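Local coordinates for Alpha/beta hydrolase family protein (Bacillus anthracis, PDB 3OOS) that probably acts as a hydrolase of the alpha/beta fold, with a serine-centred active site, on a substrate that has not been established, at residues A105-Y108 / A109-A112; V213-K216 / L217-V220; V28-L31 / Y32-Y35. All blocks are in the same frame, centred on the assembly; numbering follows the deposited sequence. Where two conformers were deposited one is given.

Contact 1. Residues A105-Y108 / A109-A112; sequences ALVY and ATEA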
loop_
_atom_site.group_PDB
_atom_site.type_symbol
_atom_site.label_atom_id
_atom_site.label_comp_id
_atom_site.label_asym_id
_atom_site.label_seq_id
_atom_site.Cartn_x
_atom_site.Cartn_y
_atom_site.Cartn_z
ATOM N N ALA A 105 -2.978 -5.860 -2.972
ATOM C CA ALA A 105 -2.453 -6.371 -4.247
ATOM C C ALA A 105 -2.601 -7.887 -4.362
ATOM O O ALA A 105 -2.999 -8.405 -5.410
ATOM C CB ALA A 105 -0.989 -5.970 -4.426
ATOM N N LEU A 106 -2.272 -8.589 -3.281
ATOM C CA LEU A 106 -2.375 -10.044 -3.257
ATOM C C LEU A 106 -3.823 -10.497 -3.398
ATOM O O LEU A 106 -4.103 -11.462 -4.106
ATOM C CB LEU A 106 -1.736 -10.623 -1.990
ATOM C CG LEU A 106 -0.228 -10.368 -1.839
ATOM C CD1 LEU A 106 0.260 -10.826 -0.467
ATOM C CD2 LEU A 106 0.601 -11.033 -2.953
ATOM N N VAL A 107 -4.736 -9.791 -2.740
ATOM C CA VAL A 107 -6.164 -10.089 -2.869
ATOM C C VAL A 107 -6.680 -9.760 -4.278
ATOM O O VAL A 107 -7.494 -10.501 -4.818
ATOM C CB VAL A 107 -7.002 -9.418 -1.748
ATOM C CG1 VAL A 107 -8.495 -9.690 -1.935
ATOM C CG2 VAL A 107 -6.546 -9.936 -0.384
ATOM N N TYR A 108 -6.192 -8.679 -4.889
ATOM C CA TYR A 108 -6.539 -8.398 -6.291
ATOM C C TYR A 108 -6.167 -9.599 -7.168
ATOM O O TYR A 108 -6.966 -10.049 -8.003
ATOM C CB TYR A 108 -5.843 -7.125 -6.796
ATOM C CG TYR A 108 -6.590 -6.352 -7.880
ATOM C CD1 TYR A 108 -7.372 -7.003 -8.843
ATOM C CD2 TYR A 108 -6.492 -4.963 -7.949
ATOM C CE1 TYR A 108 -8.049 -6.283 -9.837
ATOM C CE2 TYR A 108 -7.154 -4.236 -8.935
ATOM C CZ TYR A 108 -7.929 -4.896 -9.872
ATOM O OH TYR A 108 -8.582 -4.156 -10.839
ATOM N N ALA A 109 -4.965 -10.129 -6.953
ATOM C CA ALA A 109 -4.489 -11.281 -7.718
ATOM C C ALA A 109 -5.334 -12.535 -7.470
ATOM O O ALA A 109 -5.685 -13.250 -8.410
ATOM C CB ALA A 109 -3.020 -11.543 -7.422
ATOM N N THR A 110 -5.682 -12.803 -6.217
ATOM C CA THR A 110 -6.430 -14.025 -5.918
ATOM C C THR A 110 -7.893 -13.962 -6.379
ATOM O O THR A 110 -8.478 -14.985 -6.741
ATOM C CB THR A 110 -6.342 -14.429 -4.430
ATOM O OG1 THR A 110 -6.896 -13.393 -3.612
ATOM C CG2 THR A 110 -4.885 -14.690 -4.024
ATOM N N GLU A 111 -8.477 -12.768 -6.362
ATOM C CA GLU A 111 -9.867 -12.599 -6.783
ATOM C C GLU A 111 -9.988 -12.435 -8.293
ATOM O O GLU A 111 -10.877 -13.022 -8.916
ATOM C CB GLU A 111 -10.505 -11.393 -6.087
ATOM C CG GLU A 111 -10.723 -11.570 -4.594
ATOM C CD GLU A 111 -12.023 -12.281 -4.265
ATOM O OE1 GLU A 111 -13.096 -11.805 -4.694
ATOM O OE2 GLU A 111 -11.972 -13.309 -3.558
ATOM N N ALA A 112 -9.092 -11.641 -8.877
ATOM C CA ALA A 112 -9.261 -11.173 -10.258
ATOM C C ALA A 112 -7.971 -11.046 -11.064
ATOM O O ALA A 112 -7.779 -10.057 -11.776
ATOM C CB ALA A 112 -10.020 -9.829 -10.257
#
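The carbonyl oxygen V107 O takes a backbone bond and also has a hydroxyl close by. E111 N donates to V107 O over 2.9 Å, with an N-H...O angle of 155°, while T110 OG1 stands 3.2 Å from V107 O. The hydroxyl sits over the preceding turn because OG1 lies between the backbone N and the carbonyl carbon of T110 (chi1 61°). There T110 OG1 is also 3.4 Å from L106 O, and the geometry leaves open which acceptor takes its proton. This illustrates how a threonine inside a helix can turn its polar branch back on its own backbone. Its methyl branch is turned elsewhere and reaches K216 of helix 214-217.

The i to i+4 ladder continues on both sides of this bond, from A109 N to A105 O, from T110 N to L106 O, and from A112 N to Y108 O at 2.8 Å. Side chains follow the same spacing. V107 and E111 run side by side in the same direction, with V107 CG1 3.9 Å from E111 CG; E111, deposited in two conformers, then bends at chi2 and its end leads away. One residue further along, A112 CB, a turn beyond Y108, meets the edge of the tyrosine ring near its plane, 4.1 Å from Y108 CE1.

Helix 100-112 is the middle element of the beta-alpha-beta unit formed with strands 93-98 and 116-122, in the alpha/beta hydrolase fold. The far end of the tyrosine is anchored outside this stretch: the buried Y108 OH is hydrogen-bonded to E82 and W93, so one phenol oxygen ties helix 100-112 to helix 74-87 and to strand 93-98.

Contact 2. Residues V213-K216 / L217-V220; sequences VRQK and LKFV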
loop_
_atom_site.group_PDB
_atom_site.type_symbol
_atom_site.label_atom_id
_atom_site.label_comp_id
_atom_site.label_asym_id
_atom_site.label_seq_id
_atom_site.Cartn_x
_atom_site.Cartn_y
_atom_site.Cartn_z
ATOM N N VAL A 213 -3.963 -15.619 2.538
ATOM C CA VAL A 213 -4.039 -15.986 1.123
ATOM C C VAL A 213 -2.903 -16.931 0.702
ATOM O O VAL A 213 -2.677 -17.140 -0.485
ATOM C CB VAL A 213 -4.068 -14.734 0.195
ATOM C CG1 VAL A 213 -5.320 -13.895 0.456
ATOM C CG2 VAL A 213 -2.794 -13.888 0.355
ATOM N N ARG A 214 -2.206 -17.510 1.678
ATOM C CA ARG A 214 -1.012 -18.323 1.396
ATOM C C ARG A 214 -1.242 -19.436 0.376
ATOM O O ARG A 214 -0.453 -19.597 -0.555
ATOM C CB ARG A 214 -0.432 -18.911 2.682
ATOM C CG ARG A 214 0.297 -17.894 3.545
ATOM C CD ARG A 214 0.684 -18.493 4.888
ATOM N NE ARG A 214 -0.488 -18.771 5.721
ATOM C CZ ARG A 214 -0.440 -19.309 6.937
ATOM N NH1 ARG A 214 0.727 -19.635 7.482
ATOM N NH2 ARG A 214 -1.563 -19.518 7.614
ATOM N N GLN A 215 -2.314 -20.201 0.556
ATOM C CA GLN A 215 -2.587 -21.321 -0.339
ATOM C C GLN A 215 -3.014 -20.837 -1.720
ATOM O O GLN A 215 -2.608 -21.399 -2.739
ATOM C CB GLN A 215 -3.629 -22.273 0.258
ATOM C CG GLN A 215 -3.159 -23.014 1.513
ATOM C CD GLN A 215 -1.928 -23.888 1.274
ATOM O OE1 GLN A 215 -1.798 -24.537 0.232
ATOM N NE2 GLN A 215 -1.022 -23.909 2.247
ATOM N N LYS A 216 -3.809 -19.773 -1.751
ATOM C CA LYS A 216 -4.275 -19.222 -3.017
ATOM C C LYS A 216 -3.141 -18.624 -3.851
ATOM O O LYS A 216 -3.235 -18.596 -5.076
ATOM C CB LYS A 216 -5.401 -18.207 -2.800
ATOM C CG LYS A 216 -6.753 -18.864 -2.513
ATOM C CD LYS A 216 -7.915 -17.860 -2.504
ATOM C CE LYS A 216 -7.862 -16.908 -1.312
ATOM N NZ LYS A 216 -7.932 -17.620 0.006
ATOM N N LEU A 217 -2.067 -18.175 -3.199
ATOM C CA LEU A 217 -0.933 -17.586 -3.929
ATOM C C LEU A 217 -0.262 -18.563 -4.897
ATOM O O LEU A 217 0.308 -18.147 -5.909
ATOM C CB LEU A 217 0.112 -17.001 -2.975
ATOM C CG LEU A 217 -0.257 -15.720 -2.221
ATOM C CD1 LEU A 217 0.973 -15.199 -1.502
ATOM C CD2 LEU A 217 -0.838 -14.647 -3.142
ATOM N N LYS A 218 -0.348 -19.857 -4.586
ATOM C CA LYS A 218 0.235 -20.903 -5.423
ATOM C C LYS A 218 -0.451 -20.984 -6.788
ATOM O O LYS A 218 0.074 -21.590 -7.728
ATOM C CB LYS A 218 0.166 -22.255 -4.701
ATOM C CG LYS A 218 0.927 -22.289 -3.378
ATOM C CD LYS A 218 0.712 -23.597 -2.632
ATOM C CE LYS A 218 1.789 -23.809 -1.578
ATOM N NZ LYS A 218 1.458 -24.916 -0.642
ATOM N N PHE A 219 -1.625 -20.365 -6.895
ATOM C CA PHE A 219 -2.409 -20.395 -8.129
ATOM C C PHE A 219 -2.460 -19.038 -8.836
ATOM O O PHE A 219 -3.174 -18.871 -9.828
ATOM C CB PHE A 219 -3.808 -20.960 -7.854
ATOM C CG PHE A 219 -3.782 -22.340 -7.258
ATOM C CD1 PHE A 219 -3.602 -23.455 -8.070
ATOM C CD2 PHE A 219 -3.891 -22.523 -5.880
ATOM C CE1 PHE A 219 -3.553 -24.735 -7.522
ATOM C CE2 PHE A 219 -3.846 -23.802 -5.326
ATOM C CZ PHE A 219 -3.677 -24.907 -6.147
ATOM N N VAL A 220 -1.684 -18.086 -8.320
ATOM C CA VAL A 220 -1.497 -16.780 -8.955
ATOM C C VAL A 220 -0.411 -16.923 -10.027
ATOM O O VAL A 220 0.740 -17.251 -9.719
ATOM C CB VAL A 220 -1.127 -15.693 -7.910
ATOM C CG1 VAL A 220 -0.693 -14.387 -8.588
ATOM C CG2 VAL A 220 -2.309 -15.443 -6.965
#
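Between V213 and V220 the backbone makes a single short helical turn and then relaxes into a type I beta turn: L217 N donates to V213 O at 3.0 Å, F219 N donates to K216 O at 3.0 Å, and V220 N closes the beta turn on L217 O at 3.1 Å. The partners thus change from i+4, L217 to V213, to i+3, F219 to K216. Weaker bonds, from L217 N to R214 O and from K218 N to Q215 O, fill the interval.

On the buried side V213 and L217 meet obliquely, with V213 CG2 4.1 Å from L217 CG. Both the CG and the CD2 methyl of L217 lie against that one branch of the valine, and L217 reaches on to L106 of helix 100-112 and L246 of helix 237-246.

On the outer side Q215 and K218 run alongside each other. The glutamine chain folds at chi2 (-60°), whereas the lysine is extended beyond CG; K218 NZ comes to Q215 OE1 at 3.4 Å, a bond that is weak and also doubtful, because the lysine was modelled in two conformers. F219 turns the edge of its ring to K216 O, near the ring plane, while Q215 O lies obliquely, 3.6 Å from F219 CD2. R214 points away from the turn and pairs with D212 in a salt bridge.

The piece joins helix 214-217 to the loop leading into strand 224-229 of the central sheet. Its chemistry is divided by side: valine and leucine hold the inner face apolar, while the outer side contributes a weak, doubtful amine-amide bond across the turn, so the turn is probably held mainly by its backbone bonds and buried hydrophobic residues.

Contact 3. Residues V28-L31 / Y32-Y35; sequences VTHL and YSEY. With SO4 (sulfate ion), chain B.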
loop_
_atom_site.group_PDB
_atom_site.type_symbol
_atom_site.label_atom_id
_atom_site.label_comp_id
_atom_site.label_asym_id
_atom_site.label_seq_id
_atom_site.Cartn_x
_atom_site.Cartn_y
_atom_site.Cartn_z
ATOM N N VAL A 28 -2.634 2.245 -8.487
ATOM C CA VAL A 28 -1.973 2.309 -7.185
ATOM C C VAL A 28 -2.972 2.805 -6.154
ATOM O O VAL A 28 -3.651 3.805 -6.371
ATOM C CB VAL A 28 -0.747 3.264 -7.186
ATOM C CG1 VAL A 28 -0.184 3.434 -5.764
ATOM C CG2 VAL A 28 0.332 2.762 -8.139
ATOM N N THR A 29 -3.063 2.098 -5.035
ATOM C CA THR A 29 -3.844 2.585 -3.903
ATOM C C THR A 29 -3.323 1.962 -2.614
ATOM O O THR A 29 -2.356 1.199 -2.635
ATOM C CB THR A 29 -5.382 2.379 -4.106
ATOM O OG1 THR A 29 -6.108 3.201 -3.184
ATOM C CG2 THR A 29 -5.789 0.922 -3.933
ATOM N N HIS A 30 -3.952 2.316 -1.502
ATOM C CA HIS A 30 -3.602 1.778 -0.203
ATOM C C HIS A 30 -4.897 1.384 0.488
ATOM O O HIS A 30 -5.965 1.854 0.112
ATOM C CB HIS A 30 -2.852 2.826 0.616
ATOM C CG HIS A 30 -2.312 2.302 1.906
ATOM N ND1 HIS A 30 -2.969 2.461 3.107
ATOM C CD2 HIS A 30 -1.190 1.597 2.180
ATOM C CE1 HIS A 30 -2.267 1.886 4.067
ATOM N NE2 HIS A 30 -1.182 1.356 3.530
ATOM N N LEU A 31 -4.805 0.520 1.491
ATOM C CA LEU A 31 -6.001 -0.007 2.141
ATOM C C LEU A 31 -6.731 1.001 3.033
ATOM O O LEU A 31 -7.943 0.887 3.230
ATOM C CB LEU A 31 -5.663 -1.272 2.933
ATOM C CG LEU A 31 -6.847 -2.138 3.362
ATOM C CD1 LEU A 31 -7.690 -2.555 2.158
ATOM C CD2 LEU A 31 -6.335 -3.347 4.111
ATOM N N TYR A 32 -6.010 1.980 3.573
ATOM C CA TYR A 32 -6.632 2.952 4.477
ATOM C C TYR A 32 -5.970 4.326 4.457
ATOM O O TYR A 32 -5.647 4.888 5.502
ATOM C CB TYR A 32 -6.744 2.399 5.913
ATOM C CG TYR A 32 -5.545 1.623 6.415
ATOM C CD1 TYR A 32 -4.400 2.282 6.865
ATOM C CD2 TYR A 32 -5.569 0.229 6.469
ATOM C CE1 TYR A 32 -3.303 1.570 7.336
ATOM C CE2 TYR A 32 -4.476 -0.492 6.945
ATOM C CZ TYR A 32 -3.346 0.186 7.372
ATOM O OH TYR A 32 -2.258 -0.518 7.839
ATOM N N SER A 33 -5.789 4.864 3.256
ATOM C CA SER A 33 -5.189 6.186 3.073
ATOM C C SER A 33 -5.965 7.003 2.055
ATOM O O SER A 33 -6.555 6.455 1.123
ATOM C CB SER A 33 -3.739 6.067 2.598
ATOM O OG SER A 33 -2.953 5.332 3.509
ATOM N N GLU A 34 -5.954 8.320 2.229
ATOM C CA GLU A 34 -6.544 9.210 1.235
ATOM C C GLU A 34 -5.508 10.159 0.654
ATOM O O GLU A 34 -4.658 10.679 1.370
ATOM C CB GLU A 34 -7.748 9.972 1.799
ATOM C CG GLU A 34 -7.457 10.858 3.008
ATOM C CD GLU A 34 -8.715 11.433 3.636
ATOM O OE1 GLU A 34 -9.818 11.270 3.070
ATOM O OE2 GLU A 34 -8.598 12.060 4.704
ATOM N N TYR A 35 -5.594 10.366 -0.655
ATOM C CA TYR A 35 -4.611 11.129 -1.406
ATOM C C TYR A 35 -5.174 12.455 -1.911
ATOM O O TYR A 35 -6.387 12.659 -1.949
ATOM C CB TYR A 35 -4.131 10.307 -2.607
ATOM C CG TYR A 35 -3.601 8.935 -2.263
ATOM C CD1 TYR A 35 -2.335 8.778 -1.699
ATOM C CD2 TYR A 35 -4.357 7.790 -2.518
ATOM C CE1 TYR A 35 -1.837 7.519 -1.390
ATOM C CE2 TYR A 35 -3.868 6.523 -2.213
ATOM C CZ TYR A 35 -2.608 6.398 -1.649
ATOM O OH TYR A 35 -2.108 5.151 -1.348
HETATM S S SO4 B . 0.786 0.852 6.431
HETATM O O1 SO4 B . 0.006 0.876 7.664
HETATM O O2 SO4 B . 2.144 0.419 6.730
HETATM O O3 SO4 B . 0.152 -0.054 5.480
HETATM O O4 SO4 B . 0.818 2.199 5.863
HETATM O O HOH W 1 -7.641 3.592 1.394
#
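H30 and Y32 both reach one bound sulfate: H30 NE2 donates to SO4 O3 at 2.8 Å, and Y32 OH donates to SO4 O1 at 2.7 Å. The oxygen O3 lies at the imidazole edge in its plane, O1 near the plane of the phenol. Between them the rings form a T-shaped (edge-to-face) pair, planes at 89°, in which H30 CE1 stands 3.4 Å above the face of Y32, offset toward the rim. The tyrosine ring comes beneath that edge because its CG lies between the backbone N and the carbonyl carbon (chi1 41°).

The other imidazole nitrogen faces the backbone. Y32 N donates to H30 ND1 over 3.1 Å in an almost straight bond (171°), although it stands well out of the ring plane. S33 OG also lies 2.9 Å from H30 ND1, and Y35 OH touches H30 CB at 3.1 Å. With ND1 accepting, NE2 is the nitrogen that offers its proton to the anion.

This loop follows strand 25-28, the place where alpha/beta hydrolases commonly carry part of the oxyanion hole. S99 OG and A100 N also bind the sulfate, and S99 is the serine of a GxSxG pattern consistent with a nucleophile elbow; the anion, probably from the crystallisation liquor, therefore marks the presumed active site. A tetraethylene glycol lies beside Y32 as well.

Farther out, a water accepts from S33 N at 2.9 Å and probably donates to H30 O, bridging the backbone at H30 and S33. Beyond it, strand 33-34 pairs antiparallel with strand 194-195, and T29 OG1 is bonded to V55 O.

Along the chain the order is contact 3, contact 1, contact 2, all within the alpha/beta hydrolase fold. Contacts 1 and 2 are neighbours, their centres about 10 Å apart, and they touch: L106 CD2 meets L217 CD2 at 3.9 Å, and A109 and T110 meet V220. Helix 100-112 therefore packs directly on the turn that leads into strand 224-229. Contact 3 lies apart, about 16 Å from contact 1 and about 24 Å from contact 2 between centres. Yet helix 100-112 links the two regions, because A100 at its start touches H30 and Y32, whereas its later turns form contact 1. The same helix thus joins the probable active site, at its start, to its packing against the 213-220 turn.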